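Long-range contacts in histidine acid phosphatase (PDB 4ARU), which belongs to branch 2 of the histidine phosphatase superfamily, whose core is a mixed beta sheet flanked by helices: residues Arg18-Arg22 with Arg94-Thr98; Tyr86-Val91 with Ile114-Thr120. One frame throughout, in Å; residues are numbered along the deposited sequence.

How the interactions relate
Helix 93-106 links the two contacts: it supplies residues 94-98 to interaction 1 and, in the chain, connects the paired strands of interaction 2. Interaction 1 is buried, and its chemistry is polar, with arginines and a histidine gathered round a bound tartaric acid. Interaction 2 lies farther out, partly buried, and relies on parallel strand bonds, aromatic stacking and bridging waters. The two meet where the chain turns from strand 85-89 into the helix. Arg96 NE donates a hydrogen bond to Val91 O there, and Thr95 OG1, bonded chiefly to Asp92 O, adds a weak one to Asp90 O. Asp90 OD2 also binds His306, whose ring reaches the tartaric acid of interaction 1.

Interaction 1 of 2, residues Arg18-Arg22 with Arg94-Thr98; sequences RHGVR and RTRKT. With TLA (L(+)-tartaric acid), chain B.
His19 and Thr95 mark the closest approach of the two backbones, their CA atoms 5.2 Å apart, where the loop leaving strand 9-18 passes the start of helix 93-106. Residues 18-22 form the RHGxR signature of this branch of the histidine phosphatases, and together with Arg94 they line a pocket holding L(+)-tartaric acid, probably acquired from the crystallisation liquor. One direct hydrogen bond joins loop to helix: Gly20 N donates to Thr98 OG1 at 3.0 Å and 159°. The same hydroxyl gives its proton to Arg94 O, which also accepts the helical bond from Thr98 N, so the loop amide is tied into the first turns of the helix.

The His19 ring is held from several directions. Its ND1 donates almost straight to a lone pair of Gly20 O, in the ring plane, at 2.9 Å; this fixes the rotation of the ring and turns NE2 to tartaric acid O2, 2.7 Å away. Over one face lies Arg94 CD, 3.5 Å from the ring centroid in a CH-pi contact, while Arg18 CG covers the opposite face. The extended Arg94 chain runs on past the ring, its guanidinium steeply inclined to it at 76°, and delivers NE to O2 and NH2 to O1, while NH1 binds Gly47 O. Arg22 lies alongside and points the same way, CD to CD at 3.8 Å from Arg94, before its guanidinium reaches the other end of the ligand.

Arg18 stretches to that end from the far side of the ring, its NH1 paired with Glu222; Asp307 and His306 add further bonds to the ligand. Carboxylate oxygen O4 accepts three N-H bonds, two from Arg22 NE and NH2 and a third from Arg18 NH2 at 2.7 Å.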
ATOM      1  N   ARG A  18      -0.882   0.941   4.417  1.00  5.27           N
ATOM      2  CA  ARG A  18      -0.867   2.254   3.768  1.00  5.24           C
ATOM      3  C   ARG A  18      -1.451   3.264   4.724  1.00  5.11           C
ATOM      4  O   ARG A  18      -2.345   2.957   5.521  1.00  5.39           O
ATOM      5  CB  ARG A  18      -1.677   2.227   2.503  1.00  5.33           C
ATOM      6  CG  ARG A  18      -1.613   3.491   1.649  1.00  5.76           C
ATOM      7  CD  ARG A  18      -2.385   3.334   0.355  1.00  6.05           C
ATOM      8  NE  ARG A  18      -2.330   4.589  -0.384  1.00  6.39           N
ATOM      9  CZ  ARG A  18      -3.250   5.038  -1.203  1.00  6.49           C
ATOM     10  NH1 ARG A  18      -4.310   4.309  -1.533  1.00  6.68           N
ATOM     11  NH2 ARG A  18      -3.114   6.243  -1.742  1.00  6.51           N
ATOM     12  N   HIS A  19      -0.984   4.499   4.634  1.00  5.17           N
ATOM     13  CA  HIS A  19      -1.652   5.582   5.342  1.00  5.72           C
ATOM     14  C   HIS A  19      -3.093   5.775   4.915  1.00  5.66           C
ATOM     15  O   HIS A  19      -3.594   5.200   3.939  1.00  5.96           O
ATOM     16  CB  HIS A  19      -0.899   6.910   5.110  1.00  6.02           C
ATOM     17  CG  HIS A  19      -0.781   7.286   3.678  1.00  6.16           C
ATOM     18  ND1 HIS A  19      -1.831   7.720   2.899  1.00  6.26           N
ATOM     19  CD2 HIS A  19       0.297   7.230   2.863  1.00  6.49           C
ATOM     20  CE1 HIS A  19      -1.407   7.914   1.660  1.00  6.69           C
ATOM     21  NE2 HIS A  19      -0.111   7.644   1.623  1.00  6.82           N
ATOM     22  N   GLY A  20      -3.790   6.583   5.680  1.00  5.87           N
ATOM     23  CA  GLY A  20      -5.157   6.885   5.406  1.00  5.92           C
ATOM     24  C   GLY A  20      -5.420   7.895   4.295  1.00  6.11           C
ATOM     25  O   GLY A  20      -4.548   8.339   3.597  1.00  6.52           O
ATOM     26  N   VAL A  21      -6.686   8.205   4.112  1.00  5.82           N
ATOM     27  CA  VAL A  21      -7.164   9.123   3.078  1.00  6.32           C
ATOM     28  C   VAL A  21      -6.439  10.437   3.222  1.00  6.82           C
ATOM     29  O   VAL A  21      -6.439  11.041   4.291  1.00  7.05           O
ATOM     30  CB  VAL A  21      -8.682   9.317   3.135  1.00  6.55           C
ATOM     31  CG1 VAL A  21      -9.135  10.349   2.127  1.00  7.01           C
ATOM     32  CG2 VAL A  21      -9.421   8.005   2.929  1.00  6.41           C
ATOM     33  N   ARG A  22      -5.839  10.868   2.111  1.00  7.29           N
ATOM     34  CA  ARG A  22      -5.089  12.105   2.031  1.00  7.58           C
ATOM     35  C   ARG A  22      -5.549  12.954   0.872  1.00  7.66           C
ATOM     36  O   ARG A  22      -6.136  12.448  -0.107  1.00  7.66           O
ATOM     37  CB  ARG A  22      -3.632  11.756   1.794  1.00  7.86           C
ATOM     38  CG  ARG A  22      -3.323  10.901   0.564  1.00  7.90           C
ATOM     39  CD  ARG A  22      -1.888  11.017   0.028  1.00  8.27           C
ATOM     40  NE  ARG A  22      -1.658  10.151  -1.123  1.00  8.54           N
ATOM     41  CZ  ARG A  22      -2.052  10.415  -2.369  1.00  9.31           C
ATOM     42  NH1 ARG A  22      -2.692  11.549  -2.619  1.00 10.96           N
ATOM     43  NH2 ARG A  22      -1.808   9.553  -3.359  1.00  9.77           N
ATOM     44  N   ARG A  94       1.297  12.257   6.854  1.00  7.03           N
ATOM     45  CA  ARG A  94       0.198  11.322   6.581  1.00  7.00           C
ATOM     46  C   ARG A  94       0.460   9.978   7.258  1.00  6.58           C
ATOM     47  O   ARG A  94      -0.492   9.332   7.715  1.00  6.61           O
ATOM     48  CB  ARG A  94      -0.056  11.192   5.086  1.00  7.74           C
ATOM     49  CG  ARG A  94       1.120  10.740   4.244  1.00  8.76           C
ATOM     50  CD  ARG A  94       0.721  10.757   2.746  1.00 10.52           C
ATOM     51  NE  ARG A  94       1.877  10.540   1.890  1.00 11.97           N
ATOM     52  CZ  ARG A  94       2.646  11.494   1.406  1.00 14.01           C
ATOM     53  NH1 ARG A  94       2.397  12.760   1.709  1.00 16.42           N
ATOM     54  NH2 ARG A  94       3.690  11.203   0.647  1.00 15.38           N
ATOM     55  N   THR A  95       1.710   9.546   7.296  1.00  6.15           N
ATOM     56  CA  THR A  95       2.059   8.258   7.887  1.00  5.72           C
ATOM     57  C   THR A  95       2.163   8.369   9.433  1.00  6.00           C
ATOM     58  O   THR A  95       1.668   7.490  10.130  1.00  5.43           O
ATOM     59  CB  THR A  95       3.386   7.708   7.295  1.00  5.83           C
ATOM     60  OG1 THR A  95       4.351   8.749   7.182  1.00  6.36           O
ATOM     61  CG2 THR A  95       3.174   7.160   5.926  1.00  5.64           C
ATOM     62  N   ARG A  96       2.759   9.438   9.954  1.00  6.50           N
ATOM     63  CA  ARG A  96       2.789   9.617  11.390  1.00  7.28           C
ATOM     64  C   ARG A  96       1.375   9.678  11.941  1.00  7.20           C
ATOM     65  O   ARG A  96       1.060   9.039  12.964  1.00  7.03           O
ATOM     66  CB  ARG A  96       3.586  10.865  11.784  1.00  8.08           C
ATOM     67  CG  ARG A  96       5.062  10.713  11.532  1.00  8.83           C
ATOM     68  CD  ARG A  96       5.934  11.861  11.969  1.00 10.44           C
ATOM     69  NE  ARG A  96       5.784  13.022  11.083  1.00 11.91           N
ATOM     70  CZ  ARG A  96       5.055  14.097  11.344  1.00 12.89           C
ATOM     71  NH1 ARG A  96       4.347  14.205  12.456  1.00 13.90           N
ATOM     72  NH2 ARG A  96       5.021  15.060  10.443  1.00 14.04           N
ATOM     73  N   LYS A  97       0.480  10.451  11.314  1.00  7.17           N
ATOM     74  CA  LYS A  97      -0.849  10.576  11.838  1.00  7.71           C
ATOM     75  C   LYS A  97      -1.645   9.279  11.658  1.00  6.74           C
ATOM     76  O   LYS A  97      -2.555   8.974  12.446  1.00  6.73           O
ATOM     77  CB  LYS A  97      -1.567  11.741  11.184  1.00  8.86           C
ATOM     78  CG  LYS A  97      -0.927  13.066  11.504  1.00 11.14           C
ATOM     79  CD  LYS A  97      -1.117  13.464  12.918  1.00 14.34           C
ATOM     80  CE  LYS A  97      -0.735  14.944  13.080  1.00 17.02           C
ATOM     81  NZ  LYS A  97      -1.481  15.531  14.241  1.00 20.55           N
ATOM     82  N   THR A  98      -1.350   8.518  10.624  1.00  5.80           N
ATOM     83  CA  THR A  98      -1.958   7.183  10.522  1.00  5.51           C
ATOM     84  C   THR A  98      -1.560   6.320  11.728  1.00  5.49           C
ATOM     85  O   THR A  98      -2.386   5.647  12.298  1.00  5.44           O
ATOM     86  CB  THR A  98      -1.486   6.488   9.233  1.00  5.43           C
ATOM     87  OG1 THR A  98      -2.071   7.193   8.117  1.00  5.91           O
ATOM     88  CG2 THR A  98      -1.927   5.069   9.165  1.00  5.32           C
TER
HETATM   89  O1  TLA B1414       4.363   8.984  -0.876  1.00 15.08           O
HETATM   90  O11 TLA B1414       3.446   9.346  -2.909  1.00 15.22           O
HETATM   91  C1  TLA B1414       3.390   8.994  -1.694  1.00 12.69           C
HETATM   92  C2  TLA B1414       2.044   8.603  -1.173  1.00 11.04           C
HETATM   93  O2  TLA B1414       2.120   8.322   0.218  1.00 10.87           O
HETATM   94  C3  TLA B1414       1.585   7.339  -1.916  1.00 10.59           C
HETATM   95  O3  TLA B1414       2.578   6.328  -1.934  1.00 10.33           O
HETATM   96  C4  TLA B1414       0.305   6.823  -1.311  1.00 10.15           C
HETATM   97  O4  TLA B1414      -0.726   7.544  -1.443  1.00  9.92           O
HETATM   98  O41 TLA B1414       0.258   5.705  -0.718  1.00  9.00           O

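Interaction 2 of 2, residues Tyr86-Val91 with Ile114-Thr120; sequences YVWADV and IHHQQNT
His115 sits in parallel register with Trp88, their CA atoms 4.9 Å apart, in the beta-alpha-beta unit of strand 85-89, helix 93-106 and strand 115-116. Two backbone hydrogen bonds hold the pair, His115 N to Val87 O and Ala89 N to His115 O, each 2.9 Å long. A water joins Val87 N to the His115 ring at ND1, and a second bridges the backbones, Ala89 O to Gln117 N.

Aromatic contacts involve Tyr86 and Trp88. The Tyr86 ring forms an offset stack with the His115 ring, centroids 4.2 Å apart and planes at 10°. With CG trans to the backbone N (chi1 -171°), the Trp88 indole reaches across the neighbouring strand, where His116 CA sits over its six-membered ring, 3.8 Å from the centroid. Asp124 binds Trp88 NE1, and Asp293 binds His115 NE2.

Apolar contacts pair Val87 CG1 with Ile114 CG2 at 3.7 Å and Ala89 CB with Ile114 CD1. Beyond the strands, Val91 CB packs against the Thr120 backbone at its carbonyl O.

Strand 115-116 thus borders strand 85-89, whose other neighbour is the parallel strand 300-305; helix 93-106 packs against Val87 and Ile114 through Leu103.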
ATOM      1  N   TYR A  86       3.737  -1.738  19.024  1.00  8.33           N
ATOM      2  CA  TYR A  86       4.749  -0.840  18.532  1.00  7.83           C
ATOM      3  C   TYR A  86       4.399  -0.361  17.163  1.00  7.12           C
ATOM      4  O   TYR A  86       4.069  -1.141  16.301  1.00  6.57           O
ATOM      5  CB  TYR A  86       6.108  -1.521  18.523  1.00  7.95           C
ATOM      6  CG  TYR A  86       7.306  -0.653  18.149  1.00  8.14           C
ATOM      7  CD1 TYR A  86       7.609  -0.362  16.862  1.00  7.71           C
ATOM      8  CD2 TYR A  86       8.191  -0.260  19.111  1.00  8.85           C
ATOM      9  CE1 TYR A  86       8.734   0.408  16.529  1.00  8.02           C
ATOM     10  CE2 TYR A  86       9.298   0.522  18.813  1.00  9.29           C
ATOM     11  CZ  TYR A  86       9.568   0.844  17.504  1.00  8.82           C
ATOM     12  OH  TYR A  86      10.703   1.568  17.169  1.00  9.44           O
ATOM     13  N   VAL A  87       4.499   0.957  16.947  1.00  7.12           N
ATOM     14  CA  VAL A  87       4.296   1.588  15.666  1.00  6.67           C
ATOM     15  C   VAL A  87       5.584   2.208  15.156  1.00  6.76           C
ATOM     16  O   VAL A  87       6.174   2.997  15.837  1.00  6.95           O
ATOM     17  CB  VAL A  87       3.185   2.697  15.696  1.00  6.74           C
ATOM     18  CG1 VAL A  87       3.117   3.372  14.351  1.00  6.40           C
ATOM     19  CG2 VAL A  87       1.845   2.128  16.113  1.00  6.85           C
ATOM     20  N   TRP A  88       5.956   1.860  13.933  1.00  6.36           N
ATOM     21  CA  TRP A  88       6.998   2.561  13.175  1.00  6.65           C
ATOM     22  C   TRP A  88       6.343   3.241  11.984  1.00  6.24           C
ATOM     23  O   TRP A  88       5.824   2.560  11.117  1.00  6.11           O
ATOM     24  CB  TRP A  88       8.131   1.646  12.716  1.00  6.91           C
ATOM     25  CG  TRP A  88       9.259   2.431  12.132  1.00  7.39           C
ATOM     26  CD1 TRP A  88       9.495   2.709  10.797  1.00  7.20           C
ATOM     27  CD2 TRP A  88      10.220   3.190  12.848  1.00  7.76           C
ATOM     28  NE1 TRP A  88      10.557   3.542  10.661  1.00  7.84           N
ATOM     29  CE2 TRP A  88      11.042   3.846  11.888  1.00  8.05           C
ATOM     30  CE3 TRP A  88      10.534   3.329  14.200  1.00  8.34           C
ATOM     31  CZ2 TRP A  88      12.131   4.642  12.247  1.00  8.59           C
ATOM     32  CZ3 TRP A  88      11.627   4.098  14.544  1.00  8.94           C
ATOM     33  CH2 TRP A  88      12.382   4.792  13.583  1.00  9.11           C
ATOM     34  N   ALA A  89       6.347   4.565  11.945  1.00  6.45           N
ATOM     35  CA  ALA A  89       5.770   5.303  10.844  1.00  5.94           C
ATOM     36  C   ALA A  89       6.845   5.973  10.030  1.00  6.32           C
ATOM     37  O   ALA A  89       7.860   6.397  10.576  1.00  6.48           O
ATOM     38  CB  ALA A  89       4.821   6.393  11.365  1.00  6.12           C
ATOM     39  N   ASP A  90       6.588   6.102   8.718  1.00  6.06           N
ATOM     40  CA  ASP A  90       7.446   6.928   7.892  1.00  6.64           C
ATOM     41  C   ASP A  90       7.326   8.380   8.329  1.00  7.00           C
ATOM     42  O   ASP A  90       6.443   8.764   9.080  1.00  7.11           O
ATOM     43  CB  ASP A  90       7.094   6.775   6.404  1.00  6.72           C
ATOM     44  CG  ASP A  90       8.223   7.189   5.452  1.00  7.24           C
ATOM     45  OD1 ASP A  90       9.361   7.495   5.852  1.00  7.50           O
ATOM     46  OD2 ASP A  90       7.878   7.177   4.236  1.00  7.64           O
ATOM     47  N   VAL A  91       8.221   9.188   7.800  1.00  7.68           N
ATOM     48  CA  VAL A  91       8.427  10.557   8.247  1.00  8.39           C
ATOM     49  C   VAL A  91       7.290  11.527   7.946  1.00  8.48           C
ATOM     50  O   VAL A  91       7.227  12.582   8.594  1.00  9.31           O
ATOM     51  CB  VAL A  91       9.724  11.147   7.678  1.00  9.16           C
ATOM     52  CG1 VAL A  91      10.850  10.420   8.319  1.00  9.77           C
ATOM     53  CG2 VAL A  91       9.833  11.117   6.157  1.00  9.11           C
ATOM     54  N   ILE A 114       3.721   6.707  18.872  1.00  8.82           N
ATOM     55  CA  ILE A 114       4.450   6.109  17.755  1.00  8.31           C
ATOM     56  C   ILE A 114       5.946   6.348  17.815  1.00  8.53           C
ATOM     57  O   ILE A 114       6.438   7.172  18.580  1.00  8.88           O
ATOM     58  CB  ILE A 114       3.937   6.660  16.399  1.00  7.86           C
ATOM     59  CG1 ILE A 114       4.321   8.111  16.177  1.00  8.14           C
ATOM     60  CG2 ILE A 114       2.424   6.487  16.262  1.00  7.74           C
ATOM     61  CD1 ILE A 114       4.099   8.576  14.749  1.00  7.83           C
ATOM     62  N   HIS A 115       6.654   5.587  16.991  1.00  8.34           N
ATOM     63  CA  HIS A 115       8.026   5.823  16.721  1.00  8.91           C
ATOM     64  C   HIS A 115       8.232   6.171  15.256  1.00  8.15           C
ATOM     65  O   HIS A 115       7.536   5.653  14.402  1.00  7.35           O
ATOM     66  CB  HIS A 115       8.849   4.584  17.050  1.00  9.25           C
ATOM     67  CG  HIS A 115       8.790   4.184  18.481  1.00 10.37           C
ATOM     68  ND1 HIS A 115       7.722   3.523  19.026  1.00 10.85           N
ATOM     69  CD2 HIS A 115       9.660   4.380  19.481  1.00 11.48           C
ATOM     70  CE1 HIS A 115       7.935   3.318  20.306  1.00 11.21           C
ATOM     71  NE2 HIS A 115       9.129   3.793  20.614  1.00 12.38           N
ATOM     72  N   HIS A 116       9.256   6.986  14.991  1.00  8.68           N
ATOM     73  CA  HIS A 116       9.651   7.363  13.636  1.00  8.40           C
ATOM     74  C   HIS A 116      11.052   7.922  13.609  1.00  9.29           C
ATOM     75  O   HIS A 116      11.677   8.175  14.633  1.00 10.03           O
ATOM     76  CB  HIS A 116       8.623   8.353  13.003  1.00  7.92           C
ATOM     77  CG  HIS A 116       8.581   9.697  13.652  1.00  8.35           C
ATOM     78  ND1 HIS A 116       9.520  10.674  13.394  1.00  8.75           N
ATOM     79  CD2 HIS A 116       7.705  10.244  14.523  1.00  8.36           C
ATOM     80  CE1 HIS A 116       9.232  11.767  14.093  1.00  9.17           C
ATOM     81  NE2 HIS A 116       8.138  11.526  14.793  1.00  8.91           N
ATOM     82  N   GLN A 117      11.603   8.045  12.412  1.00  9.74           N
ATOM     83  CA  GLN A 117      12.939   8.544  12.276  1.00 10.78           C
ATOM     84  C   GLN A 117      13.013   9.942  12.868  1.00 11.84           C
ATOM     85  O   GLN A 117      12.183  10.737  12.578  1.00 11.14           O
ATOM     86  CB  GLN A 117      13.311   8.577  10.787  1.00 10.67           C
ATOM     87  CG  GLN A 117      14.651   9.224  10.511  1.00 11.45           C
ATOM     88  CD  GLN A 117      15.110   8.975   9.100  1.00 11.64           C
ATOM     89  OE1 GLN A 117      15.586   7.876   8.797  1.00 12.25           O
ATOM     90  NE2 GLN A 117      14.904   9.929   8.225  1.00 11.61           N
ATOM     91  N   GLN A 118      14.081  10.232  13.591  1.00 13.88           N
ATOM     92  CA  GLN A 118      14.219  11.556  14.210  1.00 15.85           C
ATOM     93  C   GLN A 118      14.135  12.730  13.255  1.00 15.74           C
ATOM     94  O   GLN A 118      13.433  13.732  13.495  1.00 15.51           O
ATOM     95  CB  GLN A 118      15.570  11.616  14.874  1.00 18.22           C
ATOM     96  CG  GLN A 118      15.627  10.838  16.166  1.00 20.49           C
ATOM     97  CD  GLN A 118      15.146  11.663  17.389  1.00 22.73           C
ATOM     98  OE1 GLN A 118      14.218  12.488  17.334  1.00 21.70           O
ATOM     99  NE2 GLN A 118      15.759  11.394  18.502  1.00 26.21           N
ATOM    100  N   ASN A 119      14.929  12.655  12.201  1.00 15.44           N
ATOM    101  CA  ASN A 119      14.924  13.686  11.192  1.00 16.27           C
ATOM    102  C   ASN A 119      13.865  13.441  10.128  1.00 14.92           C
ATOM    103  O   ASN A 119      14.013  12.560   9.284  1.00 14.51           O
ATOM    104  CB  ASN A 119      16.310  13.803  10.543  1.00 17.84           C
ATOM    105  CG  ASN A 119      16.428  15.033   9.674  1.00 19.99           C
ATOM    106  OD1 ASN A 119      15.494  15.471   9.030  1.00 20.51           O
ATOM    107  ND2 ASN A 119      17.588  15.603   9.668  1.00 22.05           N
ATOM    108  N   THR A 120      12.755  14.179  10.178  1.00 13.64           N
ATOM    109  CA  THR A 120      11.669  13.990   9.249  1.00 13.38           C
ATOM    110  C   THR A 120      11.829  14.667   7.895  1.00 14.30           C
ATOM    111  O   THR A 120      10.985  14.459   7.043  1.00 14.31           O
ATOM    112  CB  THR A 120      10.283  14.406   9.834  1.00 12.71           C
ATOM    113  OG1 THR A 120      10.308  15.791  10.176  1.00 13.23           O
ATOM    114  CG2 THR A 120       9.960  13.594  11.063  1.00 12.61           C
TER
HETATM  115  O   HOH W   1       4.754   2.568  19.335  1.00 12.37           O
HETATM  116  O   HOH W   2      10.365   7.243   9.937  1.00  8.49           O
HETATM  117  O   HOH W   3       8.119  14.763   6.211  1.00 26.16           O